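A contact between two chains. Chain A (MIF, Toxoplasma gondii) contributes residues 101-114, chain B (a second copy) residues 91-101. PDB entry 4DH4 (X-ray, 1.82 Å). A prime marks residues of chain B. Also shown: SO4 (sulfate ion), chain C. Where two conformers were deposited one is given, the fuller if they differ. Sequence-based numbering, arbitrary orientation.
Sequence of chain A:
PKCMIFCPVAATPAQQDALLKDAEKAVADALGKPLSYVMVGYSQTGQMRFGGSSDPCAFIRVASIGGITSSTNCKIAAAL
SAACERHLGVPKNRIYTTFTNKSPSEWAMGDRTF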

# COMPACT_ATOMS: atom_id res chain seq x y z
N ASN A 101 -10.13 7.40 -5.69
CA ASN A 101 -10.19 8.72 -6.29
C ASN A 101 -9.48 9.74 -5.40
O ASN A 101 -9.86 9.94 -4.23
CB ASN A 101 -11.63 9.18 -6.52
CG ASN A 101 -11.69 10.60 -7.05
OD1 ASN A 101 -12.19 11.52 -6.38
ND2 ASN A 101 -11.16 10.80 -8.24
N LYS A 102 -8.46 10.37 -5.95
CA LYS A 102 -7.70 11.38 -5.23
C LYS A 102 -8.07 12.78 -5.69
O LYS A 102 -8.30 13.00 -6.88
CB LYS A 102 -6.19 11.17 -5.42
CG LYS A 102 -5.69 9.74 -5.15
CD LYS A 102 -5.90 9.31 -3.69
CE LYS A 102 -5.08 10.13 -2.71
NZ LYS A 102 -5.10 9.47 -1.37
N SER A 103 -8.11 13.71 -4.75
CA SER A 103 -8.22 15.13 -5.07
C SER A 103 -6.87 15.61 -5.63
O SER A 103 -5.83 15.04 -5.28
CB SER A 103 -8.58 15.93 -3.81
OG SER A 103 -9.83 15.51 -3.29
N PRO A 104 -6.88 16.64 -6.50
CA PRO A 104 -5.60 17.16 -7.02
C PRO A 104 -4.62 17.57 -5.92
O PRO A 104 -3.43 17.31 -6.04
CB PRO A 104 -6.03 18.37 -7.86
CG PRO A 104 -7.43 18.09 -8.25
CD PRO A 104 -8.03 17.38 -7.07
N SER A 105 -5.11 18.19 -4.84
CA SER A 105 -4.23 18.62 -3.74
C SER A 105 -3.59 17.45 -2.98
O SER A 105 -2.61 17.66 -2.25
CB SER A 105 -5.00 19.50 -2.75
OG SER A 105 -6.00 18.73 -2.11
N GLU A 106 -4.12 16.24 -3.15
CA GLU A 106 -3.61 15.04 -2.47
C GLU A 106 -2.53 14.32 -3.27
O GLU A 106 -2.10 13.24 -2.89
CB GLU A 106 -4.75 14.05 -2.19
CG GLU A 106 -5.71 14.50 -1.11
CD GLU A 106 -6.98 13.66 -1.05
OE1 GLU A 106 -7.29 12.92 -2.01
OE2 GLU A 106 -7.69 13.76 -0.02
N TRP A 107 -2.11 14.90 -4.38
CA TRP A 107 -1.18 14.22 -5.28
C TRP A 107 -0.06 15.18 -5.66
O TRP A 107 -0.32 16.28 -6.16
CB TRP A 107 -1.92 13.74 -6.53
CG TRP A 107 -1.24 12.61 -7.27
CD1 TRP A 107 0.04 12.58 -7.75
CD2 TRP A 107 -1.84 11.37 -7.67
NE1 TRP A 107 0.28 11.39 -8.39
CE2 TRP A 107 -0.86 10.62 -8.36
CE3 TRP A 107 -3.11 10.80 -7.48
CZ2 TRP A 107 -1.11 9.34 -8.87
CZ3 TRP A 107 -3.36 9.53 -7.99
CH2 TRP A 107 -2.36 8.81 -8.68
N ALA A 108 1.18 14.76 -5.40
CA ALA A 108 2.36 15.56 -5.73
C ALA A 108 3.29 14.83 -6.69
O ALA A 108 3.40 13.60 -6.67
CB ALA A 108 3.12 15.93 -4.46
N MET A 109 3.95 15.59 -7.56
CA MET A 109 5.06 15.08 -8.35
C MET A 109 6.25 15.96 -8.02
O MET A 109 6.20 17.18 -8.19
CB MET A 109 4.73 15.11 -9.84
CG MET A 109 5.75 14.39 -10.73
SD MET A 109 5.35 14.48 -12.48
CE MET A 109 5.74 16.20 -12.81
N GLY A 110 7.31 15.34 -7.50
CA GLY A 110 8.40 16.12 -6.92
C GLY A 110 7.89 17.07 -5.85
O GLY A 110 7.19 16.67 -4.92
N ASP A 111 8.23 18.35 -5.99
CA ASP A 111 7.90 19.34 -4.97
C ASP A 111 6.65 20.18 -5.27
O ASP A 111 6.47 21.26 -4.71
CB ASP A 111 9.12 20.25 -4.71
CG ASP A 111 9.55 21.05 -5.93
OD1 ASP A 111 10.48 21.87 -5.76
OD2 ASP A 111 8.98 20.88 -7.03
N ARG A 112 5.78 19.65 -6.13
CA ARG A 112 4.57 20.36 -6.56
C ARG A 112 3.33 19.45 -6.46
O ARG A 112 3.39 18.30 -6.88
CB ARG A 112 4.72 20.86 -8.00
CG ARG A 112 5.97 21.72 -8.24
CD ARG A 112 6.10 22.17 -9.70
NE ARG A 112 6.36 21.04 -10.60
CZ ARG A 112 6.53 21.16 -11.92
NH1 ARG A 112 6.50 22.35 -12.51
NH2 ARG A 112 6.76 20.07 -12.65
N THR A 113 2.24 19.97 -5.91
CA THR A 113 0.94 19.27 -6.00
C THR A 113 0.23 19.60 -7.30
O THR A 113 0.50 20.62 -7.94
CB THR A 113 -0.02 19.61 -4.84
OG1 THR A 113 -0.09 21.02 -4.66
CG2 THR A 113 0.40 18.93 -3.53
N PHE A 114 -0.71 18.74 -7.68
CA PHE A 114 -1.52 18.95 -8.87
C PHE A 114 -2.64 19.95 -8.65
O PHE A 114 -2.91 20.40 -7.53
CB PHE A 114 -2.09 17.62 -9.38
CG PHE A 114 -1.10 16.79 -10.13
CD1 PHE A 114 -0.36 15.80 -9.49
CD2 PHE A 114 -0.89 17.00 -11.49
CE1 PHE A 114 0.56 15.03 -10.18
CE2 PHE A 114 0.03 16.24 -12.20
CZ PHE A 114 0.76 15.25 -11.54
OXT PHE A 114 -3.32 20.34 -9.60
S SO4 C . -3.26 6.30 -2.65
O1 SO4 C . -2.82 7.22 -3.70
O2 SO4 C . -2.24 5.27 -2.50
O3 SO4 C . -3.43 7.06 -1.43
O4 SO4 C . -4.52 5.70 -3.09
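Chain B (91-101) PKNRIYTTFTN

The edge of the Trp107 indole points into the face of the Tyr96′ ring, with Trp107 NE1 3.3 Å from Tyr96′ CG, centroids 4.4 Å apart (five-membered ring to Tyr96′ ring) and planes at 89°. Thr98′ lies over a face of the same indole, its CG2 3.8 Å from the centroid of the five-membered ring. Beneath these side chains, strand 95-101 of chain B runs antiparallel to strand 107-109 of chain A, the N-to-C directions at 163° and the axes approaching to 4.7 Å. The register pairs Trp107 with Thr98′, Ala108 with Thr97′ and Met109 with Tyr96′ (CA to CA 4.6, 5.0 and 4.7 Å). Ala108 and Thr97′ form the hydrogen-bonded pair: Ala108 N to Thr97′ O is 2.8 Å, Thr97′ N to Ala108 O 3.0 Å. The ladder extends through Phe99′ N to Glu106 O and Gly110 N to Ile95′ O, both 2.9 Å. Met109 to Arg112 make a type II′ turn that links strand 107-109 to strand 112-113, and Gly110, at positive phi, brings its CA to 3.0 Å from Lys92′ O in the 3-10 segment of chain B. At the other end Lys102 NZ donates to Phe99′ O (2.7 Å) and to sulfate O3 (2.9 Å); Thr98′ OG1 donates to sulfate O1 (2.7 Å).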

# COMPACT_ATOMS: atom_id res chain seq x y z
N PRO B 91 15.48 11.05 -9.35
CA PRO B 91 15.14 12.44 -9.65
C PRO B 91 13.81 12.79 -9.00
O PRO B 91 12.87 11.99 -9.07
CB PRO B 91 14.97 12.45 -11.18
CG PRO B 91 15.72 11.26 -11.66
CD PRO B 91 15.63 10.24 -10.57
N LYS B 92 13.73 13.95 -8.35
CA LYS B 92 12.51 14.28 -7.62
C LYS B 92 11.28 14.36 -8.51
O LYS B 92 10.18 14.00 -8.08
CB LYS B 92 12.67 15.51 -6.70
CG LYS B 92 13.09 16.81 -7.34
CD LYS B 92 13.14 17.89 -6.26
CE LYS B 92 13.99 19.07 -6.67
NZ LYS B 92 14.07 20.04 -5.54
N ASN B 93 11.47 14.76 -9.77
CA ASN B 93 10.36 14.79 -10.74
C ASN B 93 9.87 13.42 -11.21
O ASN B 93 8.91 13.34 -11.99
CB ASN B 93 10.68 15.72 -11.94
CG ASN B 93 11.72 15.15 -12.91
OD1 ASN B 93 12.21 14.03 -12.76
ND2 ASN B 93 12.05 15.95 -13.92
N ARG B 94 10.50 12.36 -10.73
CA ARG B 94 10.03 10.99 -10.96
C ARG B 94 9.51 10.34 -9.68
O ARG B 94 9.45 9.12 -9.56
CB ARG B 94 11.10 10.14 -11.65
CG ARG B 94 11.27 10.53 -13.11
CD ARG B 94 12.29 9.70 -13.86
NE ARG B 94 11.93 8.29 -14.03
CZ ARG B 94 11.00 7.83 -14.88
NH1 ARG B 94 10.28 8.65 -15.63
NH2 ARG B 94 10.80 6.52 -14.96
N ILE B 95 9.12 11.18 -8.72
CA ILE B 95 8.56 10.71 -7.46
C ILE B 95 7.15 11.22 -7.29
O ILE B 95 6.91 12.44 -7.33
CB ILE B 95 9.44 11.16 -6.26
CG1 ILE B 95 10.85 10.60 -6.41
CG2 ILE B 95 8.80 10.73 -4.91
CD1 ILE B 95 11.85 11.21 -5.46
N TYR B 96 6.21 10.28 -7.13
CA TYR B 96 4.83 10.62 -6.78
C TYR B 96 4.64 10.46 -5.28
O TYR B 96 5.00 9.43 -4.72
CB TYR B 96 3.83 9.69 -7.47
CG TYR B 96 3.33 10.12 -8.85
CD1 TYR B 96 3.50 11.43 -9.32
CD2 TYR B 96 2.64 9.21 -9.66
CE1 TYR B 96 3.02 11.81 -10.59
CE2 TYR B 96 2.15 9.57 -10.91
CZ TYR B 96 2.35 10.87 -11.37
OH TYR B 96 1.86 11.24 -12.61
N THR B 97 4.07 11.48 -4.65
CA THR B 97 3.66 11.39 -3.25
C THR B 97 2.16 11.62 -3.19
O THR B 97 1.67 12.62 -3.72
CB THR B 97 4.40 12.43 -2.37
OG1 THR B 97 5.82 12.29 -2.51
CG2 THR B 97 4.04 12.22 -0.90
N THR B 98 1.43 10.69 -2.59
CA THR B 98 -0.03 10.85 -2.42
C THR B 98 -0.40 10.85 -0.95
O THR B 98 0.25 10.19 -0.12
CB THR B 98 -0.85 9.79 -3.20
OG1 THR B 98 -0.64 8.49 -2.65
CG2 THR B 98 -0.47 9.79 -4.68
N PHE B 99 -1.46 11.59 -0.64
CA PHE B 99 -1.83 11.91 0.73
C PHE B 99 -3.24 11.42 1.04
O PHE B 99 -4.14 11.51 0.19
CB PHE B 99 -1.71 13.42 0.97
CG PHE B 99 -0.31 13.93 0.79
CD1 PHE B 99 0.53 14.11 1.90
CD2 PHE B 99 0.19 14.21 -0.48
CE1 PHE B 99 1.84 14.56 1.74
CE2 PHE B 99 1.52 14.66 -0.65
CZ PHE B 99 2.33 14.83 0.46
N THR B 100 -3.42 10.91 2.25
CA THR B 100 -4.71 10.38 2.68
C THR B 100 -5.05 10.91 4.07
O THR B 100 -4.27 10.76 5.01
CB THR B 100 -4.70 8.83 2.68
OG1 THR B 100 -4.39 8.35 1.36
CG2 THR B 100 -6.06 8.28 3.11
N ASN B 101 -6.21 11.57 4.17
CA ASN B 101 -6.73 12.02 5.45
C ASN B 101 -7.59 10.93 6.08
O ASN B 101 -8.59 10.48 5.50
CB ASN B 101 -7.57 13.28 5.30
CG ASN B 101 -8.21 13.70 6.62
OD1 ASN B 101 -9.44 13.68 6.78
ND2 ASN B 101 -7.37 14.04 7.58
O HOH W 1 6.48 13.95 -4.70
O HOH W 2 -7.80 11.51 1.83